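Local coordinates for putative branched chain amino acid ABC transporter, periplasmic amino acid-binding protein (Brucella ovis, PDB 4XFK) that probably captures branched-chain and related amino acids in the periplasm as the binding component of an ABC-type amino-acid transport system, at residues P11-T19 and D77-S86; E109-L120 and Y130-R141. The protein carries 1 engineered substitution. One frame throughout, in Å; residues are numbered along the deposited sequence. Where two conformers were deposited one is given.

From the N terminus, strand 13-18 leads into helix 26-44, strand 54-59 and helix 63-76 before contact 1 closes this large loop by laying strand 81-84 parallel to strand 13-18. Helix 88-104 then carries the chain over to strand 111-114. Contact 2 follows in series, neither nested nor crossed: it closes a short link without helix or strand, setting strand 131-133 beside 111-114. Because 81-84 and 111-114 are neighbours, the two contacts join into one parallel sheet, ordered 54-59, 13-18, 81-84, 111-114, 131-133, the Rossmann-like core of a periplasmic binding protein lobe. Past the strand ends, G85 of contact 1 and G116 of contact 2 bind the same sodium ion, together with Y31 of helix 26-44.

Contact 1. Residues P11-T19 and D77-S86; sequences PLKIALVET and DGAQIIVQGS. With NA (sodium ion), chain D.
K13 runs its extended chain alongside the D77-G78 turn, with CD 3.7 Å from G78 O, while NZ reaches D77 O through one water. A long aliphatic chain with a charged end suits this partly exposed margin. Glycine suits position 78, where positive phi closes the preceding helix in a Schellman motif. K13 N also donates to Q80 OE1 (2.7 Å), on an in-plane lone pair, and Q80 NE2 returns a bond to P11 O; a bend at chi2 (99°) turns the carboxamide to pair like a peptide group.

Next come I81 and V83, beta-branched residues well suited to a buried parallel strand. I81 lies side by side with I14, and V83 CG2 meets I14 CG2 at 3.7 Å. A15, its methyl on the opposite face, binds strand 81-84 through N to I81 O at 2.8 Å and O to V83 N at 2.7 Å.

At the C-terminal ends of both strands the E18 carboxylate takes G85 N and S86 N on OE2, and S86 OG on OE1 at 2.6 Å. These donors probably favour an ionised E18. As a second-shell residue it holds the turn whose G85 O binds sodium at 2.3 Å.

Contact 2. Residues E109-L120 and Y130-R141; sequences EVLYLNLGAEAL and YHFRFSPNAAIR. Engineered in segment 130-141: R141 (natural residue His). With NA (sodium ion), chain D; ACT (acetate ion), chain B.
The Y130 ring carries E109 CB over one face, a CH-pi contact 3.8 Å from the ring centroid, and meets L111 CD2 at its edge. The same leucine methyl packs against the edge of the F132 ring. H131 has Y112 CD2 at its edge, and there N114 ND2 donates to H131 NE2 (3.1 Å) in the plane of both groups. The R133 guanidinium, brought round by a bend at chi3 (61°), has N137 CB over one face, toward the rim, and at the edge A117 O and A119 O, which NH2 grips at 2.8 and 2.7 Å. P136 CG sits likewise over one face of the R141 guanidinium.

Strands 111-114 and 131-133 pair in parallel through bonds such as Y112 N to Y130 O. Asparagine suits position 114 because it both gives and takes: OD1 accepts from G116 N (an Asx turn) and A117 N, together an Asx motif, and ND2 also binds A117 O. E118 N donates to an acetate, probably from the crystallisation liquor, which S88 and Y166 also bind. N137, N-cap of helix 138-152, takes I140 N on OD1 while ND2 bonds D387.

In this construct the engineered R141 also grips E118 side-on in a nearly coplanar salt bridge (NE to OE1, NH2 to OE2). N114 and R133 converge on A117 O, fixing the turn whose G116 O binds sodium at 2.3 Å.

Contact 1. Residues P11-T19 and D77-S86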
# COMPACT_ATOMS: atom_id res chain seq x y z
N PRO A 11 -22.28 18.29 -3.81
CA PRO A 11 -21.34 17.33 -4.41
C PRO A 11 -20.35 16.79 -3.40
O PRO A 11 -20.01 17.46 -2.42
CB PRO A 11 -20.60 18.17 -5.45
CG PRO A 11 -20.71 19.58 -4.95
CD PRO A 11 -22.04 19.67 -4.25
N LEU A 12 -19.89 15.57 -3.65
CA LEU A 12 -18.80 14.99 -2.88
C LEU A 12 -17.49 15.54 -3.40
O LEU A 12 -17.22 15.50 -4.60
CB LEU A 12 -18.84 13.47 -3.00
CG LEU A 12 -17.85 12.70 -2.13
CD1 LEU A 12 -18.12 12.96 -0.66
CD2 LEU A 12 -17.96 11.22 -2.45
N LYS A 13 -16.67 16.06 -2.49
CA LYS A 13 -15.37 16.61 -2.83
C LYS A 13 -14.28 15.78 -2.14
O LYS A 13 -14.24 15.70 -0.90
CB LYS A 13 -15.27 18.07 -2.39
CG LYS A 13 -16.25 19.00 -3.12
CD LYS A 13 -16.06 20.45 -2.69
CE LYS A 13 -17.00 21.39 -3.44
NZ LYS A 13 -16.70 22.81 -3.09
N ILE A 14 -13.41 15.19 -2.95
CA ILE A 14 -12.36 14.31 -2.45
C ILE A 14 -11.01 14.92 -2.74
O ILE A 14 -10.69 15.20 -3.90
CB ILE A 14 -12.46 12.91 -3.09
CG1 ILE A 14 -13.83 12.30 -2.82
CG2 ILE A 14 -11.35 12.00 -2.58
CD1 ILE A 14 -13.99 10.88 -3.31
N ALA A 15 -10.22 15.12 -1.69
CA ALA A 15 -8.90 15.73 -1.81
C ALA A 15 -7.80 14.68 -1.82
O ALA A 15 -7.68 13.88 -0.90
CB ALA A 15 -8.66 16.71 -0.69
N LEU A 16 -6.97 14.71 -2.86
CA LEU A 16 -5.79 13.86 -2.94
C LEU A 16 -4.60 14.68 -2.48
O LEU A 16 -4.24 15.69 -3.10
CB LEU A 16 -5.58 13.40 -4.39
CG LEU A 16 -4.32 12.59 -4.66
CD1 LEU A 16 -4.32 11.28 -3.89
CD2 LEU A 16 -4.15 12.34 -6.16
N VAL A 17 -4.02 14.29 -1.35
CA VAL A 17 -2.88 15.01 -0.80
C VAL A 17 -1.66 14.12 -0.96
O VAL A 17 -1.48 13.15 -0.23
CB VAL A 17 -3.10 15.35 0.69
CG1 VAL A 17 -1.89 16.06 1.27
CG2 VAL A 17 -4.37 16.19 0.86
N GLU A 18 -0.83 14.44 -1.94
CA GLU A 18 0.25 13.56 -2.37
C GLU A 18 1.42 14.34 -2.92
O GLU A 18 1.29 15.52 -3.22
CB GLU A 18 -0.23 12.57 -3.43
CG GLU A 18 -0.73 11.25 -2.87
CD GLU A 18 0.36 10.51 -2.11
OE1 GLU A 18 1.55 10.82 -2.33
OE2 GLU A 18 0.02 9.64 -1.29
N THR A 19 2.56 13.68 -3.06
CA THR A 19 3.68 14.25 -3.80
C THR A 19 3.38 14.12 -5.28
O THR A 19 3.41 13.01 -5.82
CB THR A 19 4.99 13.52 -3.47
OG1 THR A 19 5.12 13.41 -2.04
CG2 THR A 19 6.18 14.28 -4.05
N ASP A 77 -11.49 24.12 1.51
CA ASP A 77 -12.05 24.09 0.16
C ASP A 77 -13.28 23.20 0.05
O ASP A 77 -13.84 23.04 -1.03
CB ASP A 77 -10.99 23.62 -0.85
CG ASP A 77 -9.91 24.67 -1.10
OD1 ASP A 77 -10.20 25.87 -0.91
OD2 ASP A 77 -8.79 24.30 -1.49
N GLY A 78 -13.71 22.60 1.16
CA GLY A 78 -14.93 21.82 1.17
C GLY A 78 -14.76 20.31 1.03
O GLY A 78 -15.74 19.59 0.90
N ALA A 79 -13.53 19.82 1.07
CA ALA A 79 -13.32 18.38 0.98
C ALA A 79 -13.91 17.68 2.20
O ALA A 79 -13.64 18.07 3.33
CB ALA A 79 -11.84 18.05 0.85
N GLN A 80 -14.72 16.65 1.96
CA GLN A 80 -15.24 15.83 3.05
C GLN A 80 -14.40 14.56 3.22
O GLN A 80 -14.58 13.82 4.19
CB GLN A 80 -16.70 15.42 2.80
CG GLN A 80 -17.66 16.55 2.49
CD GLN A 80 -17.90 16.68 0.99
OE1 GLN A 80 -17.12 16.20 0.18
NE2 GLN A 80 -19.00 17.33 0.63
N ILE A 81 -13.52 14.31 2.25
CA ILE A 81 -12.70 13.11 2.22
C ILE A 81 -11.28 13.48 1.80
O ILE A 81 -11.09 14.26 0.86
CB ILE A 81 -13.25 12.06 1.23
CG1 ILE A 81 -14.73 11.79 1.53
CG2 ILE A 81 -12.42 10.78 1.26
CD1 ILE A 81 -15.30 10.65 0.75
N ILE A 82 -10.31 12.94 2.53
CA ILE A 82 -8.89 13.09 2.23
C ILE A 82 -8.35 11.72 1.83
O ILE A 82 -8.59 10.74 2.53
CB ILE A 82 -8.11 13.53 3.49
CG1 ILE A 82 -8.69 14.83 4.08
CG2 ILE A 82 -6.60 13.65 3.20
CD1 ILE A 82 -8.58 16.02 3.17
N VAL A 83 -7.61 11.67 0.73
CA VAL A 83 -6.98 10.44 0.27
C VAL A 83 -5.47 10.64 0.16
O VAL A 83 -5.00 11.67 -0.35
CB VAL A 83 -7.53 10.05 -1.10
CG1 VAL A 83 -6.71 8.94 -1.71
CG2 VAL A 83 -9.01 9.66 -0.99
N GLN A 84 -4.71 9.65 0.64
CA GLN A 84 -3.25 9.70 0.62
C GLN A 84 -2.73 8.29 0.84
O GLN A 84 -3.44 7.45 1.42
CB GLN A 84 -2.74 10.65 1.71
CG GLN A 84 -1.21 10.79 1.80
CD GLN A 84 -0.58 9.76 2.74
OE1 GLN A 84 -1.28 9.03 3.43
NE2 GLN A 84 0.75 9.72 2.75
N GLY A 85 -1.51 8.00 0.39
CA GLY A 85 -0.92 6.70 0.67
C GLY A 85 0.58 6.52 0.54
O GLY A 85 1.09 5.45 0.86
N SER A 86 1.32 7.53 0.08
CA SER A 86 2.73 7.27 -0.26
C SER A 86 3.71 7.27 0.90
O SER A 86 4.83 6.79 0.73
CB SER A 86 3.23 8.23 -1.35
OG SER A 86 3.23 9.56 -0.88
NA NA D . 2.13 3.52 0.12
O HOH W 1 -13.95 23.64 -3.85
O HOH W 2 5.65 10.68 -1.61
O HOH W 3 4.10 4.35 -0.46
O HOH W 4 2.89 1.40 -0.12

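Contact 2. Residues E109-L120 and Y130-R141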
# COMPACT_ATOMS: atom_id res chain seq x y z
N GLU A 109 -17.77 15.75 10.22
CA GLU A 109 -16.52 15.00 10.21
C GLU A 109 -15.96 14.76 8.81
O GLU A 109 -16.70 14.65 7.83
CB GLU A 109 -16.70 13.67 10.95
CG GLU A 109 -16.96 13.83 12.45
CD GLU A 109 -18.44 13.97 12.80
OE1 GLU A 109 -19.27 14.14 11.88
OE2 GLU A 109 -18.76 13.91 14.01
N VAL A 110 -14.64 14.68 8.74
CA VAL A 110 -13.91 14.40 7.50
C VAL A 110 -13.37 12.98 7.55
O VAL A 110 -12.91 12.51 8.60
CB VAL A 110 -12.77 15.44 7.33
CG1 VAL A 110 -11.82 15.05 6.20
CG2 VAL A 110 -13.34 16.84 7.11
N LEU A 111 -13.46 12.27 6.42
CA LEU A 111 -12.92 10.92 6.31
C LEU A 111 -11.51 10.92 5.74
O LEU A 111 -11.21 11.67 4.83
CB LEU A 111 -13.80 10.08 5.38
CG LEU A 111 -15.08 9.48 5.94
CD1 LEU A 111 -16.02 9.11 4.81
CD2 LEU A 111 -14.73 8.27 6.79
N TYR A 112 -10.67 10.04 6.28
CA TYR A 112 -9.35 9.81 5.70
C TYR A 112 -9.33 8.39 5.12
O TYR A 112 -9.38 7.40 5.86
CB TYR A 112 -8.26 10.02 6.76
CG TYR A 112 -6.85 9.61 6.35
CD1 TYR A 112 -6.42 9.67 5.02
CD2 TYR A 112 -5.95 9.17 7.32
CE1 TYR A 112 -5.13 9.28 4.67
CE2 TYR A 112 -4.68 8.79 6.97
CZ TYR A 112 -4.27 8.84 5.66
OH TYR A 112 -3.00 8.43 5.36
N LEU A 113 -9.32 8.31 3.79
CA LEU A 113 -9.15 7.03 3.11
C LEU A 113 -7.67 6.83 2.84
O LEU A 113 -7.08 7.48 1.97
CB LEU A 113 -9.94 7.00 1.81
CG LEU A 113 -11.42 7.36 1.91
CD1 LEU A 113 -12.06 7.20 0.54
CD2 LEU A 113 -12.15 6.53 2.95
N ASN A 114 -7.08 5.95 3.62
CA ASN A 114 -5.67 5.64 3.53
C ASN A 114 -5.50 4.52 2.51
O ASN A 114 -5.86 3.38 2.75
CB ASN A 114 -5.19 5.25 4.92
CG ASN A 114 -3.81 4.63 4.92
OD1 ASN A 114 -3.14 4.56 3.89
ND2 ASN A 114 -3.38 4.17 6.10
N LEU A 115 -4.97 4.87 1.34
CA LEU A 115 -4.87 3.91 0.26
C LEU A 115 -3.52 3.21 0.18
O LEU A 115 -3.29 2.46 -0.77
CB LEU A 115 -5.18 4.58 -1.09
CG LEU A 115 -6.60 5.14 -1.27
CD1 LEU A 115 -6.78 5.66 -2.68
CD2 LEU A 115 -7.66 4.10 -0.97
N GLY A 116 -2.63 3.44 1.14
CA GLY A 116 -1.35 2.77 1.07
C GLY A 116 -0.27 3.10 2.07
O GLY A 116 0.88 2.71 1.85
N ALA A 117 -0.58 3.83 3.14
CA ALA A 117 0.41 4.04 4.19
C ALA A 117 0.33 2.83 5.12
O ALA A 117 -0.72 2.58 5.72
CB ALA A 117 0.11 5.31 4.93
N GLU A 118 1.44 2.09 5.21
CA GLU A 118 1.39 0.71 5.71
C GLU A 118 1.92 0.49 7.14
O GLU A 118 1.95 -0.65 7.62
CB GLU A 118 2.04 -0.24 4.69
CG GLU A 118 1.43 -0.07 3.29
CD GLU A 118 1.71 -1.22 2.33
OE1 GLU A 118 2.02 -2.35 2.78
OE2 GLU A 118 1.58 -0.98 1.11
N ALA A 119 2.30 1.56 7.83
CA ALA A 119 2.77 1.43 9.21
C ALA A 119 1.68 0.90 10.14
O ALA A 119 0.50 1.25 10.02
CB ALA A 119 3.29 2.76 9.72
N LEU A 120 2.07 0.06 11.09
CA LEU A 120 1.11 -0.59 11.98
C LEU A 120 0.21 0.37 12.75
O LEU A 120 -0.98 0.09 12.91
CB LEU A 120 1.85 -1.48 12.98
CG LEU A 120 2.57 -2.66 12.34
CD1 LEU A 120 3.40 -3.39 13.37
CD2 LEU A 120 1.58 -3.60 11.69
N TYR A 130 -12.77 7.51 11.73
CA TYR A 130 -12.82 8.20 10.43
C TYR A 130 -11.58 7.96 9.57
O TYR A 130 -11.41 8.59 8.53
CB TYR A 130 -13.15 9.69 10.61
CG TYR A 130 -14.56 9.91 11.11
CD1 TYR A 130 -15.64 9.92 10.23
CD2 TYR A 130 -14.83 10.04 12.47
CE1 TYR A 130 -16.94 10.10 10.68
CE2 TYR A 130 -16.13 10.21 12.93
CZ TYR A 130 -17.18 10.24 12.04
OH TYR A 130 -18.47 10.41 12.51
N HIS A 131 -10.72 7.05 10.01
CA HIS A 131 -9.65 6.52 9.18
C HIS A 131 -10.01 5.10 8.72
O HIS A 131 -10.51 4.29 9.52
CB HIS A 131 -8.31 6.49 9.94
CG HIS A 131 -7.27 5.59 9.33
ND1 HIS A 131 -7.12 4.28 9.72
CD2 HIS A 131 -6.34 5.80 8.36
CE1 HIS A 131 -6.15 3.71 9.01
NE2 HIS A 131 -5.66 4.62 8.18
N PHE A 132 -9.75 4.82 7.45
CA PHE A 132 -9.89 3.48 6.90
C PHE A 132 -8.64 3.17 6.10
O PHE A 132 -8.23 3.98 5.26
CB PHE A 132 -11.09 3.40 5.96
CG PHE A 132 -12.42 3.47 6.66
CD1 PHE A 132 -12.97 4.68 7.01
CD2 PHE A 132 -13.11 2.30 6.96
CE1 PHE A 132 -14.20 4.74 7.65
CE2 PHE A 132 -14.34 2.35 7.58
CZ PHE A 132 -14.89 3.57 7.93
N ARG A 133 -8.06 1.99 6.33
CA ARG A 133 -6.91 1.55 5.54
C ARG A 133 -7.31 0.46 4.56
O ARG A 133 -7.88 -0.57 4.94
CB ARG A 133 -5.76 1.06 6.43
CG ARG A 133 -4.69 0.33 5.61
CD ARG A 133 -3.29 0.42 6.18
NE ARG A 133 -3.17 -0.15 7.52
CZ ARG A 133 -2.17 0.15 8.33
NH1 ARG A 133 -2.10 -0.40 9.53
NH2 ARG A 133 -1.26 1.02 7.93
N PHE A 134 -7.01 0.70 3.29
CA PHE A 134 -7.42 -0.20 2.20
C PHE A 134 -6.28 -1.07 1.66
O PHE A 134 -6.50 -1.95 0.82
CB PHE A 134 -8.07 0.60 1.08
CG PHE A 134 -9.35 1.27 1.50
CD1 PHE A 134 -10.56 0.60 1.41
CD2 PHE A 134 -9.32 2.54 2.04
CE1 PHE A 134 -11.74 1.23 1.80
CE2 PHE A 134 -10.49 3.16 2.45
CZ PHE A 134 -11.70 2.50 2.32
N SER A 135 -5.09 -0.83 2.18
CA SER A 135 -3.88 -1.48 1.71
C SER A 135 -3.38 -2.51 2.73
O SER A 135 -3.93 -2.62 3.83
CB SER A 135 -2.80 -0.42 1.52
OG SER A 135 -2.45 0.14 2.77
N PRO A 136 -2.33 -3.26 2.37
CA PRO A 136 -1.66 -4.04 3.42
C PRO A 136 -1.04 -3.15 4.49
O PRO A 136 -1.04 -1.91 4.41
CB PRO A 136 -0.56 -4.80 2.66
CG PRO A 136 -1.07 -4.86 1.25
CD PRO A 136 -1.77 -3.54 1.04
N ASN A 137 -0.51 -3.80 5.52
CA ASN A 137 0.31 -3.16 6.52
C ASN A 137 1.56 -4.02 6.72
O ASN A 137 1.68 -5.09 6.10
CB ASN A 137 -0.48 -2.93 7.82
CG ASN A 137 -0.98 -4.22 8.42
OD1 ASN A 137 -0.22 -5.18 8.58
ND2 ASN A 137 -2.27 -4.26 8.76
N ALA A 138 2.48 -3.58 7.57
CA ALA A 138 3.74 -4.30 7.72
C ALA A 138 3.55 -5.77 8.10
O ALA A 138 4.28 -6.64 7.62
CB ALA A 138 4.62 -3.61 8.76
N ALA A 139 2.58 -6.03 8.96
CA ALA A 139 2.33 -7.39 9.42
C ALA A 139 1.84 -8.28 8.29
O ALA A 139 2.32 -9.40 8.10
CB ALA A 139 1.35 -7.40 10.59
N ILE A 140 0.88 -7.78 7.52
CA ILE A 140 0.35 -8.54 6.41
C ILE A 140 1.43 -8.79 5.35
O ILE A 140 1.59 -9.92 4.87
CB ILE A 140 -0.86 -7.82 5.77
CG1 ILE A 140 -2.01 -7.69 6.79
CG2 ILE A 140 -1.30 -8.54 4.50
CD1 ILE A 140 -3.16 -6.80 6.31
N ARG A 141 2.17 -7.74 4.99
CA ARG A 141 3.23 -7.87 3.99
C ARG A 141 4.24 -8.96 4.36
O ARG A 141 4.57 -9.83 3.55
CB ARG A 141 4.00 -6.56 3.82
CG ARG A 141 3.25 -5.42 3.14
CD ARG A 141 3.01 -5.63 1.66
NE ARG A 141 2.52 -4.39 1.08
CZ ARG A 141 2.22 -4.22 -0.20
NH1 ARG A 141 2.38 -5.21 -1.07
NH2 ARG A 141 1.75 -3.05 -0.62
NA NA D . 2.13 3.52 0.12
C ACT B . 4.99 3.68 3.89
O ACT B . 5.60 4.65 4.40
OXT ACT B . 3.83 3.46 4.32
CH3 ACT B . 5.62 2.83 2.83
O HOH W 4 2.89 1.40 -0.12
O HOH W 3 4.10 4.35 -0.46